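Local coordinates for protein hydroxylase (Rhodococcus sp., PDB 2OR0) that probably acts as a flavin-dependent monooxygenase of the acyl-CoA dehydrogenase fold, using reduced flavin and molecular oxygen to hydroxylate a substrate, at residues A[55-60]-A[96-101]; A[79-84]-A[102-107]; A[84-89]-A[310-315]. One frame throughout, in Å; residues are numbered along the deposited sequence.

Contact 1: A[55-60]-A[96-101]; sequences GLLRDS and GWVTGI
L57 lays its forked end over the T99 side chain, with CD2 3.6 Å from T99 OG1 and CD1 3.9 Å from the same oxygen. The two side chains cross at a slant. With CG anti to its carbonyl carbon (chi1 -59°), the leucine carries both methyls into the space between the helices, and CD1 also reaches V98, 4.4 Å from CG1. A branched leucine suits this place because both methyls rest by the threonine, and CD1 extends to the valine as well. T99 can be buried among apolar groups since its hydroxyl is bonded to S95 O, one turn back in its own helix; towards L57 it therefore acts as a packing surface. No hydrogen bond links the two segments. Within its own helix, S60 OG donates a 2.9 Å bond to L57 O. This is apolar packing between helices 51-60 and 93-102, both in the helical N-terminal part of the chain. Helix 78-91 flanks the pair, V88 touching both L57 and T99, while W97 turns to helix 250-277 and V98 meets L49, in the loop before helix 51-60.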
loop_
_atom_site.group_PDB
_atom_site.type_symbol
_atom_site.label_atom_id
_atom_site.label_comp_id
_atom_site.label_asym_id
_atom_site.label_seq_id
_atom_site.Cartn_x
_atom_site.Cartn_y
_atom_site.Cartn_z
ATOM N N GLY A 55 1.304 6.558 16.706
ATOM C CA GLY A 55 2.523 7.070 17.361
ATOM C C GLY A 55 3.725 6.156 17.212
ATOM O O GLY A 55 4.835 6.620 16.930
ATOM N N LEU A 56 3.483 4.858 17.401
ATOM C CA LEU A 56 4.480 3.818 17.179
ATOM C C LEU A 56 5.035 3.815 15.756
ATOM O O LEU A 56 6.240 3.688 15.562
ATOM C CB LEU A 56 3.891 2.446 17.535
ATOM C CG LEU A 56 3.645 2.294 19.045
ATOM C CD1 LEU A 56 2.910 1.019 19.352
ATOM C CD2 LEU A 56 4.940 2.359 19.811
ATOM N N LEU A 57 4.168 3.971 14.761
ATOM C CA LEU A 57 4.631 4.078 13.377
ATOM C C LEU A 57 5.341 5.390 13.084
ATOM O O LEU A 57 6.348 5.398 12.375
ATOM C CB LEU A 57 3.472 3.930 12.372
ATOM C CG LEU A 57 2.654 2.645 12.386
ATOM C CD1 LEU A 57 1.457 2.827 11.455
ATOM C CD2 LEU A 57 3.514 1.430 11.979
ATOM N N ARG A 58 4.790 6.499 13.584
ATOM C CA ARG A 58 5.360 7.812 13.310
ATOM C C ARG A 58 6.772 7.901 13.884
ATOM O O ARG A 58 7.692 8.294 13.188
ATOM C CB ARG A 58 4.493 8.940 13.883
ATOM C CG ARG A 58 4.768 10.319 13.250
ATOM C CD ARG A 58 3.829 11.374 13.818
ATOM N NE ARG A 58 2.415 11.000 13.659
ATOM C CZ ARG A 58 1.608 11.452 12.697
ATOM N NH1 ARG A 58 2.035 12.321 11.794
ATOM N NH2 ARG A 58 0.349 11.050 12.648
ATOM N N ASP A 59 6.918 7.512 15.148
ATOM C CA ASP A 59 8.201 7.551 15.856
ATOM C C ASP A 59 9.256 6.596 15.306
ATOM O O ASP A 59 10.453 6.842 15.467
ATOM C CB ASP A 59 8.002 7.229 17.342
ATOM C CG ASP A 59 7.156 8.270 18.060
ATOM O OD1 ASP A 59 6.980 9.394 17.529
ATOM O OD2 ASP A 59 6.667 7.959 19.168
ATOM N N SER A 60 8.827 5.494 14.693
ATOM C CA SER A 60 9.763 4.493 14.154
ATOM C C SER A 60 10.445 4.994 12.897
ATOM O O SER A 60 11.447 4.415 12.459
ATOM C CB SER A 60 9.016 3.202 13.814
ATOM O OG SER A 60 8.357 3.328 12.543
ATOM N N GLY A 96 0.397 -2.249 9.102
ATOM C CA GLY A 96 1.179 -2.626 7.941
ATOM C C GLY A 96 0.619 -1.989 6.689
ATOM O O GLY A 96 1.364 -1.494 5.841
ATOM N N TRP A 97 -0.708 -2.039 6.571
ATOM C CA TRP A 97 -1.419 -1.475 5.433
ATOM C C TRP A 97 -1.223 0.040 5.365
ATOM O O TRP A 97 -0.982 0.600 4.279
ATOM C CB TRP A 97 -2.910 -1.810 5.532
ATOM C CG TRP A 97 -3.715 -1.277 4.371
ATOM C CD1 TRP A 97 -4.365 -0.072 4.315
ATOM C CD2 TRP A 97 -3.932 -1.911 3.097
ATOM N NE1 TRP A 97 -4.996 0.067 3.091
ATOM C CE2 TRP A 97 -4.743 -1.036 2.325
ATOM C CE3 TRP A 97 -3.545 -3.139 2.541
ATOM C CZ2 TRP A 97 -5.159 -1.345 1.014
ATOM C CZ3 TRP A 97 -3.966 -3.450 1.233
ATOM C CH2 TRP A 97 -4.763 -2.559 0.493
ATOM N N VAL A 98 -1.326 0.701 6.513
ATOM C CA VAL A 98 -1.212 2.168 6.549
ATOM C C VAL A 98 0.226 2.603 6.156
ATOM O O VAL A 98 0.424 3.556 5.380
ATOM C CB VAL A 98 -1.659 2.732 7.920
ATOM C CG1 VAL A 98 -1.147 4.158 8.119
ATOM C CG2 VAL A 98 -3.194 2.672 8.051
ATOM N N THR A 99 1.206 1.840 6.623
ATOM C CA THR A 99 2.629 2.061 6.259
ATOM C C THR A 99 2.882 1.943 4.768
ATOM O O THR A 99 3.552 2.794 4.182
ATOM C CB THR A 99 3.554 1.102 7.004
ATOM O OG1 THR A 99 3.305 1.204 8.404
ATOM C CG2 THR A 99 5.008 1.455 6.739
ATOM N N GLY A 100 2.335 0.900 4.150
ATOM C CA GLY A 100 2.425 0.732 2.712
ATOM C C GLY A 100 1.688 1.710 1.816
ATOM O O GLY A 100 2.021 1.812 0.641
ATOM N N ILE A 101 0.675 2.405 2.347
ATOM C CA ILE A 101 -0.122 3.380 1.584
ATOM C C ILE A 101 0.363 4.799 1.877
ATOM O O ILE A 101 0.752 5.522 0.977
ATOM C CB ILE A 101 -1.662 3.308 1.960
ATOM C CG1 ILE A 101 -2.257 1.944 1.635
ATOM C CG2 ILE A 101 -2.465 4.416 1.261
ATOM C CD1 ILE A 101 -3.064 1.885 0.325
#

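Contact 2: A[79-84]-A[102-107]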
loop_
_atom_site.group_PDB
_atom_site.type_symbol
_atom_site.label_atom_id
_atom_site.label_comp_id
_atom_site.label_asym_id
_atom_site.label_seq_id
_atom_site.Cartn_x
_atom_site.Cartn_y
_atom_site.Cartn_z
ATOM N N ARG A 79 13.582 -2.472 -1.944
ATOM C CA ARG A 79 13.579 -3.751 -1.227
ATOM C C ARG A 79 13.398 -3.510 0.246
ATOM O O ARG A 79 12.599 -4.190 0.881
ATOM C CB ARG A 79 14.851 -4.576 -1.474
ATOM C CG ARG A 79 15.101 -5.684 -0.431
ATOM C CD ARG A 79 16.330 -6.554 -0.782
ATOM N NE ARG A 79 16.104 -7.417 -1.948
ATOM C CZ ARG A 79 15.528 -8.620 -1.902
ATOM N NH1 ARG A 79 15.389 -9.333 -3.009
ATOM N NH2 ARG A 79 15.084 -9.114 -0.749
ATOM N N GLU A 80 14.143 -2.552 0.801
ATOM C CA GLU A 80 14.015 -2.230 2.221
ATOM C C GLU A 80 12.615 -1.719 2.593
ATOM O O GLU A 80 12.082 -2.053 3.664
ATOM C CB GLU A 80 15.055 -1.186 2.671
ATOM C CG GLU A 80 14.909 -0.903 4.178
ATOM C CD GLU A 80 16.050 -0.086 4.775
ATOM O OE1 GLU A 80 17.017 0.238 4.054
ATOM O OE2 GLU A 80 15.969 0.215 5.974
ATOM N N PHE A 81 12.049 -0.872 1.747
ATOM C CA PHE A 81 10.683 -0.415 1.970
ATOM C C PHE A 81 9.743 -1.648 2.024
ATOM O O PHE A 81 9.007 -1.826 2.980
ATOM C CB PHE A 81 10.237 0.525 0.839
ATOM C CG PHE A 81 8.753 0.918 0.908
ATOM C CD1 PHE A 81 8.284 1.716 1.940
ATOM C CD2 PHE A 81 7.858 0.487 -0.059
ATOM C CE1 PHE A 81 6.949 2.090 2.008
ATOM C CE2 PHE A 81 6.516 0.875 -0.021
ATOM C CZ PHE A 81 6.062 1.676 1.019
ATOM N N ALA A 82 9.804 -2.495 1.004
ATOM C CA ALA A 82 8.911 -3.635 0.903
ATOM C C ALA A 82 9.036 -4.536 2.133
ATOM O O ALA A 82 8.030 -4.906 2.734
ATOM C CB ALA A 82 9.168 -4.399 -0.372
ATOM N N GLU A 83 10.269 -4.841 2.541
ATOM C CA GLU A 83 10.491 -5.728 3.674
ATOM C C GLU A 83 10.024 -5.134 4.990
ATOM O O GLU A 83 9.554 -5.875 5.881
ATOM C CB GLU A 83 11.979 -6.139 3.772
ATOM C CG GLU A 83 12.422 -7.100 2.644
ATOM C CD GLU A 83 13.955 -7.343 2.577
ATOM O OE1 GLU A 83 14.747 -6.639 3.244
ATOM O OE2 GLU A 83 14.363 -8.237 1.802
ATOM N N THR A 84 10.174 -3.813 5.135
ATOM C CA THR A 84 9.729 -3.143 6.352
ATOM C C THR A 84 8.189 -3.190 6.476
ATOM O O THR A 84 7.663 -3.491 7.543
ATOM C CB THR A 84 10.231 -1.676 6.432
ATOM O OG1 THR A 84 11.647 -1.640 6.154
ATOM C CG2 THR A 84 9.953 -1.115 7.827
ATOM N N VAL A 102 0.285 5.194 3.140
ATOM C CA VAL A 102 0.708 6.514 3.579
ATOM C C VAL A 102 2.222 6.661 3.285
ATOM O O VAL A 102 2.666 7.726 2.858
ATOM C CB VAL A 102 0.370 6.755 5.067
ATOM C CG1 VAL A 102 0.832 8.125 5.541
ATOM C CG2 VAL A 102 -1.143 6.644 5.308
ATOM N N GLY A 103 2.971 5.552 3.435
ATOM C CA GLY A 103 4.398 5.495 3.120
ATOM C C GLY A 103 4.826 5.714 1.685
ATOM O O GLY A 103 5.992 6.026 1.430
ATOM N N VAL A 104 3.913 5.540 0.738
ATOM C CA VAL A 104 4.226 5.778 -0.654
ATOM C C VAL A 104 4.052 7.254 -1.078
ATOM O O VAL A 104 4.637 7.713 -2.080
ATOM C CB VAL A 104 3.399 4.818 -1.556
ATOM C CG1 VAL A 104 3.300 5.326 -2.978
ATOM C CG2 VAL A 104 4.065 3.444 -1.558
ATOM N N HIS A 105 3.229 7.989 -0.331
ATOM C CA HIS A 105 2.927 9.379 -0.689
ATOM C C HIS A 105 4.176 10.301 -0.722
ATOM O O HIS A 105 4.275 11.117 -1.645
ATOM C CB HIS A 105 1.792 9.942 0.175
ATOM C CG HIS A 105 0.513 9.159 0.065
ATOM N ND1 HIS A 105 -0.281 8.873 1.151
ATOM C CD2 HIS A 105 -0.081 8.563 -0.996
ATOM C CE1 HIS A 105 -1.321 8.155 0.764
ATOM N NE2 HIS A 105 -1.220 7.948 -0.535
ATOM N N PRO A 106 5.122 10.151 0.249
ATOM C CA PRO A 106 6.372 10.919 0.211
ATOM C C PRO A 106 7.186 10.624 -1.034
ATOM O O PRO A 106 7.919 11.490 -1.513
ATOM C CB PRO A 106 7.130 10.420 1.441
ATOM C CG PRO A 106 6.066 9.974 2.379
ATOM C CD PRO A 106 5.083 9.301 1.458
ATOM N N TRP A 107 7.056 9.413 -1.569
ATOM C CA TRP A 107 7.782 9.059 -2.769
ATOM C C TRP A 107 7.311 9.916 -3.957
ATOM O O TRP A 107 8.131 10.472 -4.703
ATOM C CB TRP A 107 7.687 7.546 -3.046
ATOM C CG TRP A 107 8.429 7.155 -4.271
ATOM C CD1 TRP A 107 9.769 6.836 -4.369
ATOM C CD2 TRP A 107 7.887 7.034 -5.590
ATOM N NE1 TRP A 107 10.074 6.545 -5.677
ATOM C CE2 TRP A 107 8.947 6.667 -6.445
ATOM C CE3 TRP A 107 6.599 7.212 -6.136
ATOM C CZ2 TRP A 107 8.765 6.468 -7.818
ATOM C CZ3 TRP A 107 6.420 7.013 -7.488
ATOM C CH2 TRP A 107 7.490 6.637 -8.319
#
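F81 pushes the far end of its ring against V104, CZ lying 3.7 Å and CE2 3.9 Å from V104 CG2, in a mainly helical corner of the acyl-CoA dehydrogenase-like fold where a type I beta turn, V102 to H105, joins helix 93-102 to helix 105-109. The two side chains cross at about a right angle, and the valine methyl meets the ring obliquely. At the neighbouring ring corner, CE1 approaches G103 O at 4.1 Å, a packing contact. Glycine suits position 103 because its bare CA lets the turn backbone pack close to the F81 ring. V104 adds a compact, branched surface, and its CG2 stands anti to the carbonyl carbon, on the phenylalanine's side.

Further out, the turn is closed by H105 N bonding to V102 O, and H105 ND1 is held by M129 O. F81 itself extends from its helix with CG anti to the backbone N (chi1 173°), and touches L65 and L66 of a loop and L256 of helix 250-277. On the partly exposed flank of the same helix, R79 and E83 are one turn apart, and R79 NH2 lies 2.8 Å from E83 OE2 in a salt bridge, while R79 NH1 pairs with D317 of helix 292-324. Farther along the helix, the buried hydroxyl of T84 is satisfied by the backbone: T84 OG1 donates to E80 O at 2.6 Å, and T84 N reaches that oxygen from the opposite face of its carbonyl plane.

Contact 3: A[84-89]-A[310-315]; sequences TVMGVA and VSLIET
M86 meets I313 tip to tip: its terminal methyl CE stops 3.8 Å from I313 CD1 and 3.9 Å from I313 CG1. Earlier in the helix, T84 begins the segment. V85 follows, directed to A260 and A261 of helix 250-277 and to T99, so that this small branched residue packs against different helices from M86.

Of this segment, M86, a selenomethionine here, carries the contact. Its CG lies beside the backbone N (chi1 -69°) and the chain is extended beyond it, which sets CE at full reach beside two side chains of the partner helix. Besides I313, CE touches L312 CD2 at 3.9 Å. A long unbranched side chain suits the place, for the nearest alpha carbons, those of M86 and I313, are 10.9 Å apart. V88, half a turn on, points to another neighbour, S95 of helix 93-102, where its short branched side chain fits between closely packed helices.

On the other helix, L312 also packs on L256 and I263 of helix 250-277, and I313 on A82. Between these two segments the packing is wholly apolar, with no hydrogen bond across. The contact sets helix 78-91, of the N-terminal helical part, against helix 292-324, of the C-terminal helical part, in the manner of the acyl-CoA dehydrogenase fold.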
loop_
_atom_site.group_PDB
_atom_site.type_symbol
_atom_site.label_atom_id
_atom_site.label_comp_id
_atom_site.label_asym_id
_atom_site.label_seq_id
_atom_site.Cartn_x
_atom_site.Cartn_y
_atom_site.Cartn_z
ATOM N N THR A 84 10.174 -3.813 5.135
ATOM C CA THR A 84 9.729 -3.143 6.352
ATOM C C THR A 84 8.189 -3.190 6.476
ATOM O O THR A 84 7.663 -3.491 7.543
ATOM C CB THR A 84 10.231 -1.676 6.432
ATOM O OG1 THR A 84 11.647 -1.640 6.154
ATOM C CG2 THR A 84 9.953 -1.115 7.827
ATOM N N VAL A 85 7.491 -2.873 5.392
ATOM C CA VAL A 85 6.030 -2.987 5.335
ATOM C C VAL A 85 5.587 -4.419 5.715
ATOM O O VAL A 85 4.745 -4.604 6.605
ATOM C CB VAL A 85 5.515 -2.619 3.943
ATOM C CG1 VAL A 85 4.014 -2.938 3.799
ATOM C CG2 VAL A 85 5.773 -1.129 3.646
HETATM N N MSE A 86 6.183 -5.419 5.057
HETATM C CA MSE A 86 5.882 -6.805 5.378
HETATM C C MSE A 86 6.118 -7.081 6.842
HETATM O O MSE A 86 5.351 -7.790 7.453
HETATM C CB MSE A 86 6.707 -7.763 4.531
HETATM C CG MSE A 86 6.344 -7.788 3.098
HETATM SE SE MSE A 86 7.575 -8.955 2.098
HETATM C CE MSE A 86 7.117 -8.522 0.282
ATOM N N GLY A 87 7.178 -6.514 7.415
ATOM C CA GLY A 87 7.471 -6.723 8.820
ATOM C C GLY A 87 6.432 -6.102 9.734
ATOM O O GLY A 87 6.015 -6.712 10.710
ATOM N N VAL A 88 6.009 -4.879 9.420
ATOM C CA VAL A 88 4.953 -4.193 10.208
ATOM C C VAL A 88 3.624 -4.952 10.054
ATOM O O VAL A 88 2.923 -5.212 11.057
ATOM C CB VAL A 88 4.743 -2.717 9.762
ATOM C CG1 VAL A 88 3.659 -2.081 10.593
ATOM C CG2 VAL A 88 6.007 -1.902 9.919
ATOM N N ALA A 89 3.298 -5.300 8.799
ATOM C CA ALA A 89 2.052 -6.017 8.445
ATOM C C ALA A 89 1.900 -7.343 9.178
ATOM O O ALA A 89 0.774 -7.704 9.568
ATOM C CB ALA A 89 1.936 -6.216 6.948
ATOM N N VAL A 310 9.299 -13.073 -2.532
ATOM C CA VAL A 310 10.524 -12.989 -3.341
ATOM C C VAL A 310 10.244 -12.427 -4.713
ATOM O O VAL A 310 11.016 -11.603 -5.203
ATOM C CB VAL A 310 11.329 -14.343 -3.440
ATOM C CG1 VAL A 310 11.603 -14.921 -2.029
ATOM C CG2 VAL A 310 10.609 -15.342 -4.277
ATOM N N SER A 311 9.129 -12.849 -5.312
ATOM C CA SER A 311 8.728 -12.368 -6.631
ATOM C C SER A 311 8.499 -10.875 -6.699
ATOM O O SER A 311 8.952 -10.221 -7.624
ATOM C CB SER A 311 7.450 -13.064 -7.076
ATOM O OG SER A 311 7.785 -14.382 -7.397
ATOM N N LEU A 312 7.741 -10.363 -5.745
ATOM C CA LEU A 312 7.410 -8.935 -5.684
ATOM C C LEU A 312 8.685 -8.082 -5.572
ATOM O O LEU A 312 8.863 -7.059 -6.263
ATOM C CB LEU A 312 6.497 -8.649 -4.465
ATOM C CG LEU A 312 6.061 -7.177 -4.299
ATOM C CD1 LEU A 312 5.109 -6.657 -5.378
ATOM C CD2 LEU A 312 5.469 -6.924 -2.920
ATOM N N ILE A 313 9.545 -8.508 -4.663
ATOM C CA ILE A 313 10.772 -7.791 -4.365
ATOM C C ILE A 313 11.785 -7.873 -5.521
ATOM O O ILE A 313 12.485 -6.897 -5.798
ATOM C CB ILE A 313 11.342 -8.245 -3.011
ATOM C CG1 ILE A 313 10.304 -8.035 -1.904
ATOM C CG2 ILE A 313 12.624 -7.443 -2.624
ATOM C CD1 ILE A 313 10.859 -8.348 -0.470
ATOM N N GLU A 314 11.827 -9.012 -6.221
ATOM C CA GLU A 314 12.747 -9.193 -7.358
ATOM C C GLU A 314 12.503 -8.163 -8.477
ATOM O O GLU A 314 13.461 -7.589 -9.038
ATOM C CB GLU A 314 12.694 -10.639 -7.880
ATOM C CG GLU A 314 13.760 -11.022 -8.935
ATOM C CD GLU A 314 13.455 -10.529 -10.364
ATOM O OE1 GLU A 314 12.264 -10.482 -10.812
ATOM O OE2 GLU A 314 14.437 -10.195 -11.075
ATOM N N THR A 315 11.224 -7.906 -8.798
ATOM C CA THR A 315 10.895 -6.859 -9.760
ATOM C C THR A 315 11.541 -5.504 -9.413
ATOM O O THR A 315 12.145 -4.860 -10.281
ATOM C CB THR A 315 9.379 -6.649 -9.890
ATOM O OG1 THR A 315 8.755 -7.892 -10.268
ATOM C CG2 THR A 315 9.096 -5.572 -10.953
#

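In the fold
Helix 78-91 unites the three contacts: it supplies one side of contact 2 and of contact 3, which share T84, and fits against both helices of contact 1. Contact 2 lies with its centre about 10 Å from the centres of the other two, while those of contacts 1 and 3 are about 15 Å apart. Between contacts 1 and 3, G96 CA stands 3.8 Å from A89 CB, and G96 N is 3.6 Å from V88 CG1. F81 CZ of contact 2 lies 4.1 Å from G100 O of contact 1. I313 of contact 3 packs beside R79 and E83 of contact 2. All three contacts are buried, joining N-terminal helices to one another and to helix 292-324.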